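PDB 7RAG: germination-specific N-acetylmuramoyl-L-alanine amidase, Autolysin from Clostridioides difficile, which probably hydrolyses, with the help of a bound zinc ion, the amide bond between N-acetylmuramic acid and L-alanine in peptidoglycan, and is found here in complex with the lipoprotein GerS. Local coordinates for residues L33-I44 with L179-T189; Y118-P126 with S136-K144. One frame throughout, in Å; residues are numbered along the deposited sequence.

From the N terminus, the chain leaves strand 18-23 and passes through the loop 33-40 into helix 41-58, whose beginning lies at the zinc ligand Glu41. Much later strand 171-178 delivers residues 179-189 beside that loop; interaction 1 thus closes a loop, 134 residues lying between its segments, beside the zinc site. Interaction 2 is nested inside it. There strand 122-126, antiparallel to its neighbour 171-178 in the mixed sheet, is covered by helix 130-147 after a short connection. The two contacts meet where Glu184 OE1 lies 3.1 Å from Gly120 N, probably a hydrogen bond, which joins helix 182-188 to the approach to strand 122-126.

Interaction 1 of 2, residues L33-I44 with L179-T189; sequences LNKDKSTSEKDI and LSNEKECKLLT. With ZN (zinc ion), chain C.
Leu179 reaches across to the loop 33-40 and lies against the backbone that leads into helix 41-58. Its CB lies nearest Leu33 O. Because CG stands anti to the carbonyl carbon (chi1 -75°), the two methyls are carried to the other segment. Leu179 CD1 meets backbone atoms, coming 3.7 Å from Thr39 O and 3.9 Å from Ser40 C, while Leu179 CD2 lies 4.2 Å from Thr39 CG2. A branched, flexible apolar side chain suits a place that needs one methyl against main chain and the other among side chains.

Just past helix 182-188, Thr189 CG2 packs on Thr39 CG2 at 3.6 Å; the threonine hydroxyls bond within their own segments, Thr39 OG1 with Ser38 OG and Thr189 OG1 with Lys186 O. Ile44 CD1 lies 3.4 Å from Leu188 O as well as against Leu188 CB. At Asn34, ND2 lies 3.6 Å from Cys185 SG, while OD1 stands 3.0 Å from Leu179 O, two acceptors that make no bond. No hydrogen bond links the two segments, so van der Waals packing, much of it of methyl groups on backbone, holds them together.

Glu41, one turn before Ile44, binds zinc through OE1 at 2.1 Å, with His25 and His109 as the other protein ligands, and its OE2 accepts from Ala32 N. Leu179, Leu188 and Ile44 all rest on Leu110 of strand 104-111, while Leu188 also packs on helix 191-211.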
loop_
_atom_site.group_PDB
_atom_site.type_symbol
_atom_site.label_atom_id
_atom_site.label_comp_id
_atom_site.label_asym_id
_atom_site.label_seq_id
_atom_site.Cartn_x
_atom_site.Cartn_y
_atom_site.Cartn_z
ATOM N N LEU B 33 13.663 26.283 32.989
ATOM C CA LEU B 33 14.381 27.309 32.263
ATOM C C LEU B 33 15.734 26.769 31.837
ATOM O O LEU B 33 16.252 25.803 32.406
ATOM C CB LEU B 33 14.539 28.577 33.113
ATOM C CG LEU B 33 13.223 29.246 33.517
ATOM C CD1 LEU B 33 13.388 30.100 34.763
ATOM C CD2 LEU B 33 12.718 30.080 32.378
ATOM N N ASN B 34 16.291 27.404 30.808
ATOM C CA ASN B 34 17.645 27.102 30.389
ATOM C C ASN B 34 18.637 27.604 31.437
ATOM O O ASN B 34 18.280 28.335 32.369
ATOM C CB ASN B 34 17.940 27.727 29.028
ATOM C CG ASN B 34 19.217 27.191 28.420
ATOM O OD1 ASN B 34 19.725 26.150 28.853
ATOM N ND2 ASN B 34 19.754 27.896 27.432
ATOM N N LYS B 35 19.903 27.203 31.270
ATOM C CA LYS B 35 20.946 27.580 32.220
ATOM C C LYS B 35 20.941 29.081 32.480
ATOM O O LYS B 35 20.947 29.523 33.635
ATOM C CB LYS B 35 22.313 27.131 31.700
ATOM N N ASP B 36 20.897 29.878 31.417
ATOM C CA ASP B 36 20.909 31.329 31.533
ATOM C C ASP B 36 19.509 31.923 31.645
ATOM O O ASP B 36 19.369 33.149 31.628
ATOM C CB ASP B 36 21.655 31.943 30.343
ATOM C CG ASP B 36 21.213 31.358 29.013
ATOM O OD1 ASP B 36 20.496 32.057 28.264
ATOM O OD2 ASP B 36 21.565 30.190 28.724
ATOM N N LYS B 37 18.479 31.082 31.748
ATOM C CA LYS B 37 17.100 31.528 31.955
ATOM C C LYS B 37 16.593 32.385 30.802
ATOM O O LYS B 37 15.690 33.207 30.979
ATOM C CB LYS B 37 16.953 32.270 33.287
ATOM C CG LYS B 37 17.423 31.424 34.456
ATOM C CD LYS B 37 17.169 32.060 35.809
ATOM C CE LYS B 37 17.616 31.110 36.920
ATOM N NZ LYS B 37 17.507 31.700 38.286
ATOM N N SER B 38 17.168 32.202 29.609
ATOM C CA SER B 38 16.643 32.872 28.423
ATOM C C SER B 38 15.350 32.219 27.953
ATOM O O SER B 38 14.402 32.910 27.562
ATOM C CB SER B 38 17.674 32.839 27.297
ATOM O OG SER B 38 17.744 31.545 26.713
ATOM N N THR B 39 15.296 30.887 28.009
ATOM C CA THR B 39 14.275 30.080 27.359
ATOM C C THR B 39 13.463 29.322 28.405
ATOM O O THR B 39 14.023 28.800 29.373
ATOM C CB THR B 39 14.949 29.109 26.387
ATOM O OG1 THR B 39 15.808 29.851 25.508
ATOM C CG2 THR B 39 13.926 28.353 25.579
ATOM N N SER B 40 12.144 29.263 28.217
ATOM C CA SER B 40 11.246 28.675 29.204
ATOM C C SER B 40 10.373 27.594 28.567
ATOM O O SER B 40 10.302 27.467 27.340
ATOM C CB SER B 40 10.356 29.745 29.843
ATOM O OG SER B 40 9.363 30.158 28.921
ATOM N N GLU B 41 9.686 26.822 29.420
ATOM C CA GLU B 41 8.758 25.801 28.933
ATOM C C GLU B 41 7.521 26.414 28.287
ATOM O O GLU B 41 7.091 25.959 27.227
ATOM C CB GLU B 41 8.307 24.885 30.066
ATOM C CG GLU B 41 9.208 23.739 30.445
ATOM C CD GLU B 41 8.560 22.867 31.516
ATOM O OE1 GLU B 41 7.482 22.291 31.243
ATOM O OE2 GLU B 41 9.111 22.781 32.636
ATOM N N LYS B 42 6.934 27.445 28.916
ATOM C CA LYS B 42 5.659 28.033 28.484
ATOM C C LYS B 42 5.508 28.097 26.970
ATOM O O LYS B 42 4.593 27.498 26.385
ATOM C CB LYS B 42 5.530 29.471 29.007
ATOM C CG LYS B 42 5.198 29.643 30.451
ATOM C CD LYS B 42 4.668 31.070 30.728
ATOM C CE LYS B 42 5.458 32.156 30.016
ATOM N NZ LYS B 42 4.985 33.536 30.393
ATOM N N ASP B 43 6.446 28.804 26.334
ATOM C CA ASP B 43 6.340 29.167 24.931
ATOM C C ASP B 43 6.586 27.978 24.020
ATOM O O ASP B 43 5.886 27.813 23.016
ATOM C CB ASP B 43 7.316 30.303 24.625
ATOM C CG ASP B 43 7.156 31.479 25.591
ATOM O OD1 ASP B 43 5.992 31.905 25.819
ATOM O OD2 ASP B 43 8.184 31.963 26.136
ATOM N N ILE B 44 7.550 27.125 24.363
ATOM C CA ILE B 44 7.786 25.923 23.568
ATOM C C ILE B 44 6.599 24.960 23.662
ATOM O O ILE B 44 6.164 24.387 22.652
ATOM C CB ILE B 44 9.110 25.271 24.001
ATOM C CG1 ILE B 44 10.273 26.197 23.617
ATOM C CG2 ILE B 44 9.267 23.881 23.389
ATOM C CD1 ILE B 44 11.634 25.585 23.790
ATOM N N LEU B 179 15.561 21.259 28.481
ATOM C CA LEU B 179 16.178 22.578 28.441
ATOM C C LEU B 179 17.545 22.581 29.101
ATOM O O LEU B 179 18.354 23.474 28.824
ATOM C CB LEU B 179 15.298 23.607 29.137
ATOM C CG LEU B 179 14.063 24.046 28.374
ATOM C CD1 LEU B 179 13.379 25.173 29.119
ATOM C CD2 LEU B 179 14.471 24.479 26.990
ATOM N N SER B 180 17.808 21.611 29.982
ATOM C CA SER B 180 19.090 21.504 30.665
ATOM C C SER B 180 20.233 21.143 29.723
ATOM O O SER B 180 21.397 21.273 30.107
ATOM C CB SER B 180 18.986 20.465 31.785
ATOM O OG SER B 180 18.572 19.195 31.294
ATOM N N ASN B 181 19.931 20.718 28.504
ATOM C CA ASN B 181 20.916 20.242 27.544
ATOM C C ASN B 181 21.026 21.259 26.407
ATOM O O ASN B 181 20.023 21.558 25.749
ATOM C CB ASN B 181 20.490 18.868 27.030
ATOM C CG ASN B 181 21.473 18.274 26.067
ATOM O OD1 ASN B 181 21.206 18.173 24.866
ATOM N ND2 ASN B 181 22.624 17.867 26.586
ATOM N N GLU B 182 22.239 21.778 26.171
ATOM C CA GLU B 182 22.409 22.938 25.291
ATOM C C GLU B 182 22.016 22.630 23.849
ATOM O O GLU B 182 21.302 23.415 23.205
ATOM C CB GLU B 182 23.855 23.438 25.346
ATOM N N LYS B 183 22.484 21.498 23.312
ATOM C CA LYS B 183 22.116 21.139 21.944
ATOM C C LYS B 183 20.605 20.944 21.820
ATOM O O LYS B 183 19.962 21.479 20.903
ATOM C CB LYS B 183 22.868 19.881 21.510
ATOM N N GLU B 184 20.011 20.210 22.761
ATOM C CA GLU B 184 18.570 19.999 22.699
ATOM C C GLU B 184 17.804 21.299 22.903
ATOM O O GLU B 184 16.778 21.511 22.260
ATOM C CB GLU B 184 18.123 18.949 23.719
ATOM C CG GLU B 184 18.073 17.528 23.164
ATOM C CD GLU B 184 16.920 16.708 23.731
ATOM O OE1 GLU B 184 16.594 16.856 24.937
ATOM O OE2 GLU B 184 16.335 15.911 22.963
ATOM N N CYS B 185 18.263 22.173 23.800
ATOM C CA CYS B 185 17.564 23.442 23.989
ATOM C C CYS B 185 17.534 24.239 22.689
ATOM O O CYS B 185 16.467 24.709 22.249
ATOM C CB CYS B 185 18.230 24.248 25.104
ATOM S SG CYS B 185 17.503 25.890 25.395
ATOM N N LYS B 186 18.700 24.358 22.036
ATOM C CA LYS B 186 18.758 25.037 20.744
ATOM C C LYS B 186 17.788 24.404 19.747
ATOM O O LYS B 186 17.096 25.115 19.008
ATOM C CB LYS B 186 20.189 25.020 20.203
ATOM N N LEU B 187 17.705 23.070 19.727
ATOM C CA LEU B 187 16.763 22.418 18.823
ATOM C C LEU B 187 15.318 22.777 19.166
ATOM O O LEU B 187 14.495 23.029 18.273
ATOM C CB LEU B 187 16.950 20.903 18.873
ATOM C CG LEU B 187 18.136 20.306 18.134
ATOM C CD1 LEU B 187 18.122 18.801 18.311
ATOM C CD2 LEU B 187 18.068 20.694 16.660
ATOM N N LEU B 188 14.990 22.793 20.463
ATOM C CA LEU B 188 13.616 22.991 20.908
ATOM C C LEU B 188 13.119 24.399 20.644
ATOM O O LEU B 188 11.902 24.612 20.570
ATOM C CB LEU B 188 13.485 22.685 22.394
ATOM C CG LEU B 188 13.436 21.210 22.787
ATOM C CD1 LEU B 188 13.378 21.085 24.295
ATOM C CD2 LEU B 188 12.252 20.502 22.151
ATOM N N THR B 189 14.021 25.367 20.516
ATOM C CA THR B 189 13.551 26.689 20.117
ATOM C C THR B 189 13.330 26.816 18.616
ATOM O O THR B 189 12.934 27.894 18.166
ATOM C CB THR B 189 14.524 27.774 20.578
ATOM O OG1 THR B 189 15.834 27.482 20.082
ATOM C CG2 THR B 189 14.540 27.851 22.098
HETATM ZN ZN ZN C . 6.512 21.418 32.905
#

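Interaction 2 of 2, residues Y118-P126 with S136-K144; sequences YYGAQTFYP and SKCIQEELK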
loop_
_atom_site.group_PDB
_atom_site.type_symbol
_atom_site.label_atom_id
_atom_site.label_comp_id
_atom_site.label_asym_id
_atom_site.label_seq_id
_atom_site.Cartn_x
_atom_site.Cartn_y
_atom_site.Cartn_z
ATOM N N TYR B 118 21.745 14.852 30.221
ATOM C CA TYR B 118 20.511 14.160 29.883
ATOM C C TYR B 118 19.808 14.832 28.711
ATOM O O TYR B 118 19.761 16.064 28.616
ATOM C CB TYR B 118 19.583 14.108 31.092
ATOM C CG TYR B 118 20.119 13.203 32.166
ATOM C CD1 TYR B 118 20.157 11.823 31.981
ATOM C CD2 TYR B 118 20.616 13.719 33.357
ATOM C CE1 TYR B 118 20.659 10.981 32.957
ATOM C CE2 TYR B 118 21.122 12.880 34.344
ATOM C CZ TYR B 118 21.140 11.514 34.135
ATOM O OH TYR B 118 21.639 10.681 35.109
ATOM N N TYR B 119 19.256 14.003 27.822
ATOM C CA TYR B 119 18.522 14.464 26.651
ATOM C C TYR B 119 17.529 13.389 26.222
ATOM O O TYR B 119 17.617 12.229 26.636
ATOM C CB TYR B 119 19.463 14.799 25.486
ATOM C CG TYR B 119 20.052 13.567 24.838
ATOM C CD1 TYR B 119 19.615 13.132 23.589
ATOM C CD2 TYR B 119 21.031 12.820 25.490
ATOM C CE1 TYR B 119 20.155 11.993 23.000
ATOM C CE2 TYR B 119 21.567 11.684 24.915
ATOM C CZ TYR B 119 21.130 11.274 23.672
ATOM O OH TYR B 119 21.673 10.141 23.112
ATOM N N GLY B 120 16.576 13.797 25.379
ATOM C CA GLY B 120 15.591 12.890 24.815
ATOM C C GLY B 120 14.154 13.239 25.156
ATOM O O GLY B 120 13.866 13.794 26.223
ATOM N N ALA B 121 13.237 12.933 24.242
ATOM C CA ALA B 121 11.817 13.006 24.545
ATOM C C ALA B 121 11.405 11.794 25.373
ATOM O O ALA B 121 11.848 10.665 25.130
ATOM C CB ALA B 121 10.997 13.061 23.262
ATOM N N GLN B 122 10.555 12.040 26.359
ATOM C CA GLN B 122 10.106 11.010 27.276
ATOM C C GLN B 122 8.596 11.099 27.440
ATOM O O GLN B 122 8.066 12.177 27.700
ATOM C CB GLN B 122 10.800 11.173 28.624
ATOM C CG GLN B 122 10.277 10.232 29.680
ATOM C CD GLN B 122 10.705 8.820 29.427
ATOM O OE1 GLN B 122 11.901 8.538 29.343
ATOM N NE2 GLN B 122 9.739 7.919 29.272
ATOM N N THR B 123 7.905 9.972 27.309
ATOM C CA THR B 123 6.466 9.918 27.532
ATOM C C THR B 123 6.147 9.235 28.862
ATOM O O THR B 123 6.877 8.363 29.331
ATOM C CB THR B 123 5.773 9.188 26.385
ATOM O OG1 THR B 123 6.437 9.523 25.168
ATOM C CG2 THR B 123 4.329 9.626 26.262
ATOM N N PHE B 124 5.060 9.666 29.481
ATOM C CA PHE B 124 4.584 9.105 30.730
ATOM C C PHE B 124 3.095 8.831 30.599
ATOM O O PHE B 124 2.388 9.470 29.809
ATOM C CB PHE B 124 4.813 10.041 31.926
ATOM C CG PHE B 124 6.210 10.584 32.044
ATOM C CD1 PHE B 124 7.149 9.953 32.835
ATOM C CD2 PHE B 124 6.569 11.751 31.403
ATOM C CE1 PHE B 124 8.430 10.470 32.965
ATOM C CE2 PHE B 124 7.843 12.262 31.523
ATOM C CZ PHE B 124 8.769 11.631 32.307
ATOM N N TYR B 125 2.625 7.902 31.416
ATOM C CA TYR B 125 1.232 7.499 31.498
ATOM C C TYR B 125 0.897 7.296 32.967
ATOM O O TYR B 125 1.782 6.961 33.763
ATOM C CB TYR B 125 0.976 6.202 30.713
ATOM C CG TYR B 125 1.667 4.982 31.311
ATOM C CD1 TYR B 125 0.987 4.130 32.180
ATOM C CD2 TYR B 125 2.998 4.690 31.006
ATOM C CE1 TYR B 125 1.601 3.039 32.727
ATOM C CE2 TYR B 125 3.629 3.599 31.547
ATOM C CZ TYR B 125 2.920 2.769 32.409
ATOM O OH TYR B 125 3.530 1.671 32.948
ATOM N N PRO B 126 -0.364 7.480 33.354
ATOM C CA PRO B 126 -0.725 7.299 34.765
ATOM C C PRO B 126 -0.623 5.834 35.155
ATOM O O PRO B 126 -1.115 4.960 34.439
ATOM C CB PRO B 126 -2.171 7.797 34.820
ATOM C CG PRO B 126 -2.701 7.516 33.449
ATOM C CD PRO B 126 -1.549 7.715 32.512
ATOM N N SER B 136 0.912 5.782 25.159
ATOM C CA SER B 136 2.229 6.320 25.427
ATOM C C SER B 136 3.265 5.585 24.607
ATOM O O SER B 136 4.144 6.218 24.020
ATOM C CB SER B 136 2.540 6.234 26.917
ATOM O OG SER B 136 2.901 4.912 27.282
ATOM N N LYS B 137 3.166 4.248 24.544
ATOM C CA LYS B 137 4.128 3.465 23.771
ATOM C C LYS B 137 4.089 3.852 22.297
ATOM O O LYS B 137 5.137 3.977 21.655
ATOM C CB LYS B 137 3.855 1.969 23.934
ATOM C CG LYS B 137 4.232 1.377 25.284
ATOM C CD LYS B 137 4.049 -0.140 25.267
ATOM C CE LYS B 137 4.486 -0.792 26.563
ATOM N NZ LYS B 137 4.523 -2.302 26.476
ATOM N N CYS B 138 2.888 4.037 21.740
ATOM C CA CYS B 138 2.786 4.476 20.345
ATOM C C CYS B 138 3.509 5.804 20.129
ATOM O O CYS B 138 4.290 5.968 19.177
ATOM C CB CYS B 138 1.319 4.607 19.929
ATOM S SG CYS B 138 0.446 3.041 19.763
ATOM N N ILE B 139 3.278 6.757 21.028
ATOM C CA ILE B 139 3.898 8.063 20.867
ATOM C C ILE B 139 5.409 7.974 21.067
ATOM O O ILE B 139 6.173 8.607 20.339
ATOM C CB ILE B 139 3.239 9.074 21.811
ATOM C CG1 ILE B 139 1.821 9.330 21.330
ATOM C CG2 ILE B 139 4.061 10.325 21.883
ATOM C CD1 ILE B 139 0.946 9.945 22.363
ATOM N N GLN B 140 5.866 7.185 22.041
ATOM C CA GLN B 140 7.305 7.066 22.271
ATOM C C GLN B 140 8.004 6.422 21.082
ATOM O O GLN B 140 9.092 6.860 20.682
ATOM C CB GLN B 140 7.581 6.271 23.545
ATOM C CG GLN B 140 9.022 6.348 24.004
ATOM C CD GLN B 140 9.446 7.745 24.394
ATOM O OE1 GLN B 140 8.747 8.428 25.140
ATOM N NE2 GLN B 140 10.595 8.182 23.891
ATOM N N GLU B 141 7.393 5.391 20.494
ATOM C CA GLU B 141 7.939 4.792 19.277
ATOM C C GLU B 141 8.048 5.816 18.147
ATOM O O GLU B 141 9.065 5.869 17.444
ATOM C CB GLU B 141 7.072 3.611 18.838
ATOM C CG GLU B 141 7.549 2.256 19.304
ATOM C CD GLU B 141 6.386 1.319 19.585
ATOM O OE1 GLU B 141 5.260 1.633 19.110
ATOM O OE2 GLU B 141 6.591 0.292 20.295
ATOM N N GLU B 142 7.008 6.642 17.949
ATOM C CA GLU B 142 7.107 7.658 16.899
ATOM C C GLU B 142 8.123 8.744 17.244
ATOM O O GLU B 142 8.802 9.260 16.353
ATOM C CB GLU B 142 5.752 8.285 16.617
ATOM C CG GLU B 142 4.758 7.302 16.102
ATOM C CD GLU B 142 5.315 6.459 14.991
ATOM O OE1 GLU B 142 5.715 7.034 13.960
ATOM O OE2 GLU B 142 5.365 5.215 15.154
ATOM N N LEU B 143 8.237 9.120 18.515
ATOM C CA LEU B 143 9.237 10.114 18.883
ATOM C C LEU B 143 10.628 9.600 18.561
ATOM O O LEU B 143 11.458 10.331 18.003
ATOM C CB LEU B 143 9.116 10.475 20.363
ATOM C CG LEU B 143 7.886 11.267 20.818
ATOM C CD1 LEU B 143 7.833 11.373 22.340
ATOM C CD2 LEU B 143 7.877 12.649 20.219
ATOM N N LYS B 144 10.878 8.318 18.853
ATOM C CA LYS B 144 12.139 7.689 18.468
ATOM C C LYS B 144 12.327 7.691 16.954
ATOM O O LYS B 144 13.351 8.159 16.450
ATOM C CB LYS B 144 12.196 6.256 19.001
ATOM C CG LYS B 144 13.544 5.573 18.815
ATOM C CD LYS B 144 13.464 4.063 19.048
ATOM C CE LYS B 144 14.765 3.362 18.632
ATOM N NZ LYS B 144 14.643 1.871 18.415
#
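Gln140 grips the backbone at the start of strand 122-126 with both ends of its amide. NE2 donates to Ala121 O at 3.0 Å, nearly straight at 161°, with the acceptor close to the Gln140 amide plane but the donor above the plane of the Ala121 carbonyl. OE1 receives two donors from Thr123: the hydroxyl OG1 at 2.6 Å, rising above the plane of the glutamine carbonyl, and, more weakly, the backbone N at 2.8 Å. Gln140 can do this because CG is anti to its backbone N and the chain then bends at chi2 (64°), bringing the amide to the strand.

Apolar groups flank this polar centre. Thr123 CG2, anti to its own backbone N, rests 3.9 Å from Ser136 CB, and at the other end Ala121 CB meets Leu143 CD1 at 3.7 Å. Threonine suits its place by offering a hydroxyl to the glutamine and a methyl to the helix; alanine and serine keep the surfaces close, the Ser136 hydroxyl bonding back to Lys133 O.

Farther out, Asn151 ND2 gives Ala121 O a second donor, and Val155 packs on Gln140. Leu143 and Ile139 reach Ile174 of strand 171-178. Helix segment 136-144 runs antiparallel to strand 122-126, the two axes approaching to 8.1 Å, as the first half of the beta-alpha-beta unit that ends in strand 156-158.

Chemically, a glutamine supplies a donor and an acceptor together, so an uncharged side chain helps satisfy a buried carbonyl and, weakly, a buried N-H, and the paired bonds should limit rotation of its amide.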